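Local coordinates for protein acetyl-CoA acetyltransferase A (Ascaris suum, PDB 6BJA) that probably catalyses the coenzyme A-dependent transfer of acetyl groups as a member of the thiolase family, and binds coenzyme A, at residues Glu158-Thr169 with Glu291-Pro299; Arg177-Ile185 with Lys232-Phe240. All coordinates share one frame; numbering follows the deposited sequence.

Interaction 1 of 2, residues Glu158-Thr169 with Glu291-Pro299; sequences EYQPMGLCAEKT and EPIDFTVAP
Lys168 sends CG anti to the backbone nitrogen (chi1 176°) and runs straight out to CE across Ile293 at about a right angle; the bend at chi4, -60°, then drops NZ onto OD1 of Asp294. The bond, NZ to OD1 at 2.8 Å, uses the syn lone pair of the carboxylate, and Asp172 holds NZ as a second acidic partner. Ile293 packs against that chain, its CG2 3.8 Å from CD of Lys168, while its other branch ends against the amide of Gln160. That amide also donates a nearly straight bond, in its own plane, to SG of Cys165.

Here the first turns of helix 162-172, with Pro161 as N-cap, rest on the 3-10 segment leading into helix 298-310, so the contact joins the N- and C-terminal halves of the thiolase. The ring of Phe295 comes edge-on to the helix start, CE1 lying 3.8 Å from CB of Cys165 and close to the carbonyl of Met162, and Thr296 OG1 lies over one face, toward the rim. Met162 SD adds an oblique Met-aromatic contact, 5.0 Å from the ring centroid, and its side chain reaches the bound coenzyme A. Two ordered waters bridge the contact near Thr169. One donates to OG1 of Thr169 and O of Ile293 and accepts from N of Thr296. The second links Thr169 OG1 to Asp294 OD1, while CG2 of Thr169 packs 3.6 Å from CG1 of Val297.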
loop_
_atom_site.group_PDB
_atom_site.type_symbol
_atom_site.label_atom_id
_atom_site.label_comp_id
_atom_site.label_asym_id
_atom_site.label_seq_id
_atom_site.Cartn_x
_atom_site.Cartn_y
_atom_site.Cartn_z
ATOM N N GLU A 158 -4.505 -16.267 21.469
ATOM C CA GLU A 158 -4.947 -17.472 20.779
ATOM C C GLU A 158 -4.778 -17.386 19.261
ATOM O O GLU A 158 -4.860 -18.390 18.555
ATOM C CB GLU A 158 -6.422 -17.747 21.110
ATOM C CG GLU A 158 -6.674 -18.116 22.567
ATOM C CD GLU A 158 -6.317 -19.559 22.890
ATOM O OE1 GLU A 158 -5.994 -20.329 21.958
ATOM O OE2 GLU A 158 -6.364 -19.924 24.083
ATOM N N TYR A 159 -4.570 -16.177 18.767
ATOM C CA TYR A 159 -4.436 -15.902 17.343
ATOM C C TYR A 159 -5.593 -16.499 16.560
ATOM O O TYR A 159 -5.424 -17.209 15.574
ATOM C CB TYR A 159 -3.087 -16.392 16.823
ATOM C CG TYR A 159 -1.942 -15.544 17.375
ATOM C CD1 TYR A 159 -1.855 -14.175 17.086
ATOM C CD2 TYR A 159 -0.977 -16.099 18.199
ATOM C CE1 TYR A 159 -0.822 -13.384 17.607
ATOM C CE2 TYR A 159 0.057 -15.327 18.719
ATOM C CZ TYR A 159 0.132 -13.971 18.420
ATOM O OH TYR A 159 1.161 -13.194 18.934
ATOM N N GLN A 160 -6.792 -16.177 17.023
ATOM C CA GLN A 160 -8.007 -16.536 16.311
ATOM C C GLN A 160 -9.071 -15.524 16.635
ATOM O O GLN A 160 -8.958 -14.791 17.611
ATOM C CB GLN A 160 -8.491 -17.932 16.679
ATOM C CG GLN A 160 -8.697 -18.159 18.148
ATOM C CD GLN A 160 -8.920 -19.642 18.448
ATOM O OE1 GLN A 160 -8.366 -20.507 17.772
ATOM N NE2 GLN A 160 -9.760 -19.935 19.435
ATOM N N PRO A 161 -10.124 -15.479 15.820
ATOM C CA PRO A 161 -11.169 -14.483 16.038
ATOM C C PRO A 161 -11.875 -14.670 17.373
ATOM O O PRO A 161 -12.051 -15.799 17.818
ATOM C CB PRO A 161 -12.136 -14.737 14.876
ATOM C CG PRO A 161 -11.305 -15.424 13.841
ATOM C CD PRO A 161 -10.341 -16.259 14.591
ATOM N N MET A 162 -12.297 -13.581 18.001
ATOM C CA MET A 162 -13.044 -13.696 19.243
ATOM C C MET A 162 -14.295 -14.578 19.038
ATOM O O MET A 162 -14.670 -15.310 19.940
ATOM C CB MET A 162 -13.424 -12.319 19.784
ATOM C CG MET A 162 -12.216 -11.538 20.402
ATOM S SD MET A 162 -12.775 -9.958 21.060
ATOM C CE MET A 162 -13.319 -9.063 19.615
ATOM N N GLY A 163 -14.901 -14.532 17.859
ATOM C CA GLY A 163 -16.073 -15.367 17.608
ATOM C C GLY A 163 -15.778 -16.855 17.614
ATOM O O GLY A 163 -16.644 -17.657 17.959
ATOM N N LEU A 164 -14.576 -17.254 17.222
ATOM C CA LEU A 164 -14.186 -18.652 17.332
ATOM C C LEU A 164 -13.993 -19.029 18.785
ATOM O O LEU A 164 -14.397 -20.101 19.209
ATOM C CB LEU A 164 -12.905 -18.937 16.547
ATOM C CG LEU A 164 -12.459 -20.401 16.550
ATOM C CD1 LEU A 164 -13.571 -21.349 16.080
ATOM C CD2 LEU A 164 -11.240 -20.551 15.671
ATOM N N CYS A 165 -13.349 -18.158 19.553
ATOM C CA CYS A 165 -13.219 -18.355 20.987
ATOM C C CYS A 165 -14.583 -18.537 21.652
ATOM O O CYS A 165 -14.769 -19.386 22.511
ATOM C CB CYS A 165 -12.502 -17.170 21.626
ATOM S SG CYS A 165 -10.751 -16.977 21.099
ATOM N N ALA A 166 -15.537 -17.718 21.264
ATOM C CA ALA A 166 -16.838 -17.748 21.919
ATOM C C ALA A 166 -17.572 -19.077 21.681
ATOM O O ALA A 166 -18.453 -19.447 22.465
ATOM C CB ALA A 166 -17.672 -16.571 21.455
ATOM N N GLU A 167 -17.242 -19.764 20.592
ATOM C CA GLU A 167 -17.809 -21.088 20.338
ATOM C C GLU A 167 -17.476 -22.056 21.462
ATOM O O GLU A 167 -18.249 -22.983 21.736
ATOM C CB GLU A 167 -17.324 -21.673 19.012
ATOM C CG GLU A 167 -17.849 -21.015 17.750
ATOM C CD GLU A 167 -19.289 -21.401 17.393
ATOM O OE1 GLU A 167 -19.972 -22.061 18.215
ATOM O OE2 GLU A 167 -19.710 -21.024 16.286
ATOM N N LYS A 168 -16.338 -21.876 22.130
ATOM C CA LYS A 168 -16.022 -22.734 23.265
ATOM C C LYS A 168 -17.074 -22.579 24.372
ATOM O O LYS A 168 -17.528 -23.567 24.979
ATOM C CB LYS A 168 -14.611 -22.433 23.815
ATOM C CG LYS A 168 -14.283 -23.254 25.070
ATOM C CD LYS A 168 -12.880 -23.035 25.556
ATOM C CE LYS A 168 -12.571 -23.934 26.754
ATOM N NZ LYS A 168 -13.458 -23.702 27.928
ATOM N N THR A 169 -17.506 -21.348 24.602
ATOM C CA THR A 169 -18.457 -21.050 25.662
ATOM C C THR A 169 -19.817 -21.611 25.250
ATOM O O THR A 169 -20.554 -22.135 26.081
ATOM C CB THR A 169 -18.510 -19.539 25.941
ATOM O OG1 THR A 169 -17.179 -19.112 26.310
ATOM C CG2 THR A 169 -19.511 -19.220 27.060
ATOM N N GLU A 291 -8.904 -17.160 31.242
ATOM C CA GLU A 291 -8.216 -17.506 30.004
ATOM C C GLU A 291 -8.779 -16.720 28.823
ATOM O O GLU A 291 -9.994 -16.561 28.714
ATOM C CB GLU A 291 -8.355 -19.006 29.725
ATOM C CG GLU A 291 -7.607 -19.878 30.714
ATOM C CD GLU A 291 -6.109 -19.878 30.486
ATOM O OE1 GLU A 291 -5.659 -19.586 29.360
ATOM O OE2 GLU A 291 -5.379 -20.184 31.441
ATOM N N PRO A 292 -7.915 -16.257 27.914
ATOM C CA PRO A 292 -8.418 -15.522 26.746
ATOM C C PRO A 292 -9.566 -16.220 26.011
ATOM O O PRO A 292 -10.537 -15.560 25.647
ATOM C CB PRO A 292 -7.167 -15.401 25.873
ATOM C CG PRO A 292 -6.101 -15.197 26.892
ATOM C CD PRO A 292 -6.442 -16.127 28.027
ATOM N N ILE A 293 -9.464 -17.528 25.804
ATOM C CA ILE A 293 -10.486 -18.221 25.033
ATOM C C ILE A 293 -11.838 -18.158 25.747
ATOM O O ILE A 293 -12.883 -18.234 25.098
ATOM C CB ILE A 293 -10.066 -19.689 24.762
ATOM C CG1 ILE A 293 -10.953 -20.283 23.662
ATOM C CG2 ILE A 293 -10.104 -20.509 26.026
ATOM C CD1 ILE A 293 -10.383 -21.561 23.052
ATOM N N ASP A 294 -11.811 -18.031 27.071
ATOM C CA ASP A 294 -13.027 -18.055 27.897
ATOM C C ASP A 294 -13.568 -16.659 28.225
ATOM O O ASP A 294 -14.322 -16.491 29.180
ATOM C CB ASP A 294 -12.740 -18.786 29.219
ATOM C CG ASP A 294 -12.498 -20.282 29.031
ATOM O OD1 ASP A 294 -13.257 -20.910 28.263
ATOM O OD2 ASP A 294 -11.538 -20.831 29.655
ATOM N N PHE A 295 -13.140 -15.655 27.472
ATOM C CA PHE A 295 -13.509 -14.261 27.775
ATOM C C PHE A 295 -15.017 -14.058 27.961
ATOM O O PHE A 295 -15.427 -13.232 28.760
ATOM C CB PHE A 295 -12.986 -13.312 26.686
ATOM C CG PHE A 295 -13.766 -13.336 25.414
ATOM C CD1 PHE A 295 -13.708 -14.426 24.568
ATOM C CD2 PHE A 295 -14.543 -12.252 25.051
ATOM C CE1 PHE A 295 -14.432 -14.459 23.396
ATOM C CE2 PHE A 295 -15.251 -12.270 23.881
ATOM C CZ PHE A 295 -15.213 -13.371 23.051
ATOM N N THR A 296 -15.823 -14.856 27.272
ATOM C CA THR A 296 -17.260 -14.709 27.322
ATOM C C THR A 296 -17.831 -14.941 28.730
ATOM O O THR A 296 -18.891 -14.415 29.029
ATOM C CB THR A 296 -17.930 -15.681 26.312
ATOM O OG1 THR A 296 -17.483 -15.389 24.978
ATOM C CG2 THR A 296 -19.445 -15.548 26.320
ATOM N N VAL A 297 -17.172 -15.735 29.586
ATOM C CA VAL A 297 -17.703 -15.975 30.932
ATOM C C VAL A 297 -17.108 -15.077 32.017
ATOM O O VAL A 297 -17.520 -15.146 33.178
ATOM C CB VAL A 297 -17.529 -17.457 31.362
ATOM C CG1 VAL A 297 -18.168 -18.367 30.312
ATOM C CG2 VAL A 297 -16.078 -17.803 31.608
ATOM N N ALA A 298 -16.188 -14.188 31.648
ATOM C CA ALA A 298 -15.641 -13.250 32.631
ATOM C C ALA A 298 -16.675 -12.277 33.241
ATOM O O ALA A 298 -16.559 -11.898 34.409
ATOM C CB ALA A 298 -14.489 -12.447 32.005
ATOM N N PRO A 299 -17.693 -11.856 32.466
ATOM C CA PRO A 299 -18.594 -10.884 33.098
ATOM C C PRO A 299 -19.315 -11.400 34.340
ATOM O O PRO A 299 -19.417 -10.663 35.311
ATOM C CB PRO A 299 -19.583 -10.545 31.979
ATOM C CG PRO A 299 -18.777 -10.690 30.746
ATOM C CD PRO A 299 -17.922 -11.942 31.017
HETATM O O HOH W 1 -15.433 -17.241 25.357
HETATM O O HOH W 2 -16.000 -20.569 28.128
#

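Interaction 2 of 2, residues Arg177-Ile185 with Lys232-Phe240; sequences REQLDAYAI and KVPALHPAF. With COA (coenzyme A), chain C; ACT (acetate ion), chain B.
The guanidinium of Arg177 meets the 232-240 loop with its edge: Val233 O lies almost in the plane and Leu236 O somewhat out of it; NH2 bonds both, and NH1 adds a weak bond to Leu236 O. Ala235 O sits above the centre of one face of the His237 ring, while an acetate ion, probably from the crystallisation liquor, accepts a hydrogen bond from ND1 at the ring edge and a weak one from Arg177 NH1. The Phe240 ring has Ala239 CB over one face and C6P of coenzyme A at its edge. The 232-240 loop is one wall of the coenzyme A pocket of this thiolase, tied to the start of helix 177-197.

NH2 of Arg177 reaches O of Val233 at 2.9 Å, in the carbonyl plane, and O of Leu236 at 2.8 Å, coming in 25° out of the plane of that carbonyl. NE is occupied by OD2 of Asp181, one helical turn on, and this salt bridge steadies the rotation of the guanidinium. The bend at chi2 (64°) turns the arginine along the helix toward that carboxylate.

The Asp181 side chain runs antiparallel alongside that of Val233, with CG1 of Val233 3.4 Å from CG of Asp181; Ile185 CD1 touches the same methyl. The other methyl, CG2, faces the adenine, and Leu236 CD2 lies by the ribose oxygen O4B. Lys232 runs out extended to bond the ribose hydroxyl O2B and the 3'-phosphate. A water donates to both Asp181 OD1 and Val233 O, 2.7 Å from the latter.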
loop_
_atom_site.group_PDB
_atom_site.type_symbol
_atom_site.label_atom_id
_atom_site.label_comp_id
_atom_site.label_asym_id
_atom_site.label_seq_id
_atom_site.Cartn_x
_atom_site.Cartn_y
_atom_site.Cartn_z
ATOM N N ARG A 177 -27.681 -23.272 18.202
ATOM C CA ARG A 177 -27.978 -22.313 17.141
ATOM C C ARG A 177 -29.356 -21.695 17.334
ATOM O O ARG A 177 -29.567 -20.476 17.175
ATOM C CB ARG A 177 -27.885 -23.019 15.786
ATOM C CG ARG A 177 -28.315 -22.229 14.585
ATOM C CD ARG A 177 -27.436 -20.994 14.339
ATOM N NE ARG A 177 -27.868 -20.311 13.126
ATOM C CZ ARG A 177 -27.431 -20.595 11.900
ATOM N NH1 ARG A 177 -26.508 -21.527 11.701
ATOM N NH2 ARG A 177 -27.909 -19.940 10.859
ATOM N N GLU A 178 -30.318 -22.557 17.667
ATOM C CA GLU A 178 -31.668 -22.103 17.893
ATOM C C GLU A 178 -31.770 -21.056 18.998
ATOM O O GLU A 178 -32.453 -20.031 18.810
ATOM C CB GLU A 178 -32.560 -23.306 18.217
ATOM C CG GLU A 178 -32.831 -24.201 17.017
ATOM C CD GLU A 178 -31.730 -25.219 16.678
ATOM O OE1 GLU A 178 -30.693 -25.300 17.374
ATOM O OE2 GLU A 178 -31.936 -25.973 15.694
ATOM N N GLN A 179 -31.098 -21.280 20.125
ATOM C CA GLN A 179 -31.079 -20.292 21.209
ATOM C C GLN A 179 -30.329 -19.026 20.825
ATOM O O GLN A 179 -30.787 -17.930 21.153
ATOM C CB GLN A 179 -30.454 -20.855 22.469
ATOM C CG GLN A 179 -31.267 -21.974 23.127
ATOM C CD GLN A 179 -30.444 -22.729 24.106
ATOM O OE1 GLN A 179 -29.542 -23.471 23.715
ATOM N NE2 GLN A 179 -30.712 -22.535 25.396
ATOM N N LEU A 180 -29.188 -19.171 20.152
ATOM C CA LEU A 180 -28.404 -17.983 19.769
ATOM C C LEU A 180 -29.211 -17.106 18.806
ATOM O O LEU A 180 -29.251 -15.870 18.934
ATOM C CB LEU A 180 -27.057 -18.378 19.128
ATOM C CG LEU A 180 -25.868 -18.529 20.076
ATOM C CD1 LEU A 180 -26.166 -19.424 21.240
ATOM C CD2 LEU A 180 -24.673 -19.047 19.278
ATOM N N ASP A 181 -29.876 -17.738 17.842
ATOM C CA ASP A 181 -30.662 -16.993 16.854
ATOM C C ASP A 181 -31.895 -16.358 17.499
ATOM O O ASP A 181 -32.211 -15.199 17.212
ATOM C CB ASP A 181 -31.097 -17.903 15.695
ATOM C CG ASP A 181 -29.984 -18.157 14.693
ATOM O OD1 ASP A 181 -28.903 -17.502 14.792
ATOM O OD2 ASP A 181 -30.208 -18.999 13.791
ATOM N N ALA A 182 -32.583 -17.092 18.377
ATOM C CA ALA A 182 -33.747 -16.528 19.048
ATOM C C ALA A 182 -33.334 -15.335 19.912
ATOM O O ALA A 182 -34.039 -14.342 19.966
ATOM C CB ALA A 182 -34.459 -17.577 19.886
ATOM N N TYR A 183 -32.189 -15.440 20.572
ATOM C CA TYR A 183 -31.672 -14.346 21.383
ATOM C C TYR A 183 -31.407 -13.119 20.528
ATOM O O TYR A 183 -31.755 -11.996 20.910
ATOM C CB TYR A 183 -30.387 -14.785 22.107
ATOM C CG TYR A 183 -29.877 -13.705 23.025
ATOM C CD1 TYR A 183 -29.097 -12.667 22.533
ATOM C CD2 TYR A 183 -30.197 -13.698 24.376
ATOM C CE1 TYR A 183 -28.666 -11.652 23.365
ATOM C CE2 TYR A 183 -29.758 -12.679 25.220
ATOM C CZ TYR A 183 -29.006 -11.659 24.702
ATOM O OH TYR A 183 -28.589 -10.651 25.553
ATOM N N ALA A 184 -30.794 -13.323 19.369
ATOM C CA ALA A 184 -30.457 -12.229 18.486
ATOM C C ALA A 184 -31.711 -11.545 18.002
ATOM O O ALA A 184 -31.833 -10.319 18.058
ATOM C CB ALA A 184 -29.624 -12.728 17.292
ATOM N N ILE A 185 -32.654 -12.339 17.527
ATOM C CA ILE A 185 -33.868 -11.762 16.983
ATOM C C ILE A 185 -34.608 -10.972 18.061
ATOM O O ILE A 185 -35.148 -9.900 17.765
ATOM C CB ILE A 185 -34.737 -12.860 16.346
ATOM C CG1 ILE A 185 -34.071 -13.269 15.035
ATOM C CG2 ILE A 185 -36.150 -12.361 16.063
ATOM C CD1 ILE A 185 -34.668 -14.484 14.383
ATOM N N LYS A 232 -33.571 -14.790 6.806
ATOM C CA LYS A 232 -32.205 -15.121 6.412
ATOM C C LYS A 232 -31.395 -15.709 7.577
ATOM O O LYS A 232 -30.390 -16.394 7.376
ATOM C CB LYS A 232 -31.533 -13.865 5.869
ATOM C CG LYS A 232 -30.356 -14.103 4.968
ATOM C CD LYS A 232 -30.032 -12.840 4.185
ATOM C CE LYS A 232 -29.177 -13.154 2.980
ATOM N NZ LYS A 232 -28.514 -11.935 2.436
ATOM N N VAL A 233 -31.866 -15.470 8.794
ATOM C CA VAL A 233 -31.110 -15.818 9.992
ATOM C C VAL A 233 -30.825 -17.326 10.100
ATOM O O VAL A 233 -29.709 -17.721 10.381
ATOM C CB VAL A 233 -31.851 -15.318 11.254
ATOM C CG1 VAL A 233 -31.247 -15.903 12.535
ATOM C CG2 VAL A 233 -31.845 -13.782 11.289
ATOM N N PRO A 234 -31.836 -18.185 9.894
ATOM C CA PRO A 234 -31.511 -19.613 9.971
ATOM C C PRO A 234 -30.775 -20.136 8.750
ATOM O O PRO A 234 -30.321 -21.281 8.763
ATOM C CB PRO A 234 -32.895 -20.274 10.094
ATOM C CG PRO A 234 -33.826 -19.299 9.497
ATOM C CD PRO A 234 -33.289 -17.958 9.869
ATOM N N ALA A 235 -30.681 -19.336 7.703
ATOM C CA ALA A 235 -30.044 -19.773 6.466
ATOM C C ALA A 235 -28.547 -19.523 6.481
ATOM O O ALA A 235 -27.804 -20.110 5.689
ATOM C CB ALA A 235 -30.669 -19.072 5.282
ATOM N N LEU A 236 -28.103 -18.632 7.363
ATOM C CA LEU A 236 -26.695 -18.282 7.417
ATOM C C LEU A 236 -25.830 -19.446 7.854
ATOM O O LEU A 236 -26.241 -20.266 8.671
ATOM C CB LEU A 236 -26.475 -17.113 8.376
ATOM C CG LEU A 236 -27.194 -15.813 8.062
ATOM C CD1 LEU A 236 -26.722 -14.763 9.036
ATOM C CD2 LEU A 236 -26.966 -15.369 6.629
ATOM N N HIS A 237 -24.609 -19.483 7.323
ATOM C CA HIS A 237 -23.614 -20.466 7.708
ATOM C C HIS A 237 -22.766 -19.914 8.842
ATOM O O HIS A 237 -22.531 -18.705 8.895
ATOM C CB HIS A 237 -22.747 -20.831 6.502
ATOM C CG HIS A 237 -23.549 -21.205 5.289
ATOM N ND1 HIS A 237 -24.307 -22.355 5.228
ATOM C CD2 HIS A 237 -23.738 -20.564 4.113
ATOM C CE1 HIS A 237 -24.919 -22.412 4.059
ATOM N NE2 HIS A 237 -24.594 -21.340 3.364
ATOM N N PRO A 238 -22.325 -20.787 9.767
ATOM C CA PRO A 238 -21.438 -20.330 10.842
ATOM C C PRO A 238 -20.233 -19.590 10.285
ATOM O O PRO A 238 -19.652 -20.044 9.301
ATOM C CB PRO A 238 -21.031 -21.624 11.536
ATOM C CG PRO A 238 -22.215 -22.519 11.330
ATOM C CD PRO A 238 -22.738 -22.190 9.961
ATOM N N ALA A 239 -19.884 -18.469 10.910
ATOM C CA ALA A 239 -18.863 -17.565 10.384
ATOM C C ALA A 239 -17.459 -17.855 10.884
ATOM O O ALA A 239 -16.486 -17.424 10.260
ATOM C CB ALA A 239 -19.226 -16.145 10.731
ATOM N N PHE A 240 -17.351 -18.554 12.005
ATOM C CA PHE A 240 -16.064 -18.734 12.684
ATOM C C PHE A 240 -15.610 -20.180 12.787
ATOM O O PHE A 240 -14.403 -20.462 12.795
ATOM C CB PHE A 240 -16.142 -18.123 14.079
ATOM C CG PHE A 240 -16.472 -16.670 14.063
ATOM C CD1 PHE A 240 -15.540 -15.747 13.634
ATOM C CD2 PHE A 240 -17.714 -16.222 14.440
ATOM C CE1 PHE A 240 -15.833 -14.415 13.599
ATOM C CE2 PHE A 240 -18.022 -14.885 14.404
ATOM C CZ PHE A 240 -17.063 -13.967 13.986
HETATM N N1A COA C . -30.112 -10.696 9.695
HETATM C C2A COA C . -30.111 -11.441 8.574
HETATM N N3A COA C . -29.026 -11.628 7.808
HETATM C C4A COA C . -27.842 -11.069 8.129
HETATM C C5A COA C . -27.750 -10.249 9.341
HETATM C C6A COA C . -28.988 -10.087 10.136
HETATM N N6A COA C . -29.006 -9.357 11.270
HETATM N N7A COA C . -26.472 -9.825 9.412
HETATM C C8A COA C . -25.809 -10.331 8.339
HETATM N N9A COA C . -26.637 -11.084 7.574
HETATM C C1B COA C . -26.330 -11.804 6.309
HETATM C C2B COA C . -26.076 -10.792 5.205
HETATM O O2B COA C . -27.235 -10.592 4.391
HETATM C C3B COA C . -24.947 -11.365 4.377
HETATM O O3B COA C . -25.465 -11.715 3.087
HETATM P P3B COA C . -25.549 -13.179 2.434
HETATM O O7A COA C . -26.169 -14.119 3.442
HETATM O O8A COA C . -26.434 -13.096 1.210
HETATM O O9A COA C . -24.168 -13.653 2.059
HETATM C C4B COA C . -24.340 -12.471 5.244
HETATM O O4B COA C . -25.165 -12.633 6.402
HETATM C C5B COA C . -22.966 -12.049 5.727
HETATM O O5B COA C . -23.180 -10.919 6.569
HETATM P P1A COA C . -22.483 -9.483 6.337
HETATM O O1A COA C . -22.633 -8.987 4.918
HETATM O O2A COA C . -23.047 -8.462 7.302
HETATM O O3A COA C . -20.925 -9.674 6.609
HETATM P P2A COA C . -19.889 -8.608 6.005
HETATM O O4A COA C . -19.866 -8.700 4.494
HETATM O O5A COA C . -20.218 -7.202 6.464
HETATM O O6A COA C . -18.489 -9.070 6.623
HETATM C CBP COA C . -17.390 -8.399 8.603
HETATM C CCP COA C . -18.439 -9.323 8.022
HETATM C CDP COA C . -16.078 -8.726 7.927
HETATM C CEP COA C . -17.681 -6.930 8.277
HETATM C CAP COA C . -17.203 -8.707 10.100
HETATM O OAP COA C . -16.035 -8.004 10.551
HETATM C C9P COA C . -18.400 -8.354 10.958
HETATM O O9P COA C . -19.291 -7.626 10.548
HETATM N N8P COA C . -18.489 -8.843 12.197
HETATM C C7P COA C . -17.527 -9.729 12.821
HETATM C C6P COA C . -18.141 -10.354 14.065
HETATM C C5P COA C . -17.423 -9.808 15.269
HETATM O O5P COA C . -16.495 -10.427 15.785
HETATM N N4P COA C . -17.832 -8.620 15.691
HETATM C C3P COA C . -17.147 -7.951 16.782
HETATM C C2P COA C . -17.788 -8.135 18.136
HETATM S S1P COA C . -16.524 -8.518 19.364
HETATM C C ACT B . -26.238 -23.418 8.252
HETATM O O ACT B . -25.166 -23.521 7.607
HETATM O OXT ACT B . -26.164 -23.619 9.487
HETATM C CH3 ACT B . -27.537 -23.094 7.577
HETATM O O HOH W 3 -27.963 -16.840 12.260
#

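In the fold
Both interactions fasten successive helices, 162-172 and 177-197, to distant segments, and interaction 2 is nested in the loop that interaction 1 closes. Interaction 1 is the more buried, with apolar side chains, a peripheral ion pair and bridging waters joining the two halves of the thiolase; its Phe295 side chain lies about 4 Å from that of Cys383, a predicted active-site residue. Interaction 2 lies farther from the centre of the chain, within the N-terminal half, and relies on an arginine gripping backbone carbonyls of a coenzyme-lining loop. Their centres are about 18 Å apart, yet they meet where Phe240 packs against Pro161, Gly163 and Leu164, and both reach the same cofactor pocket.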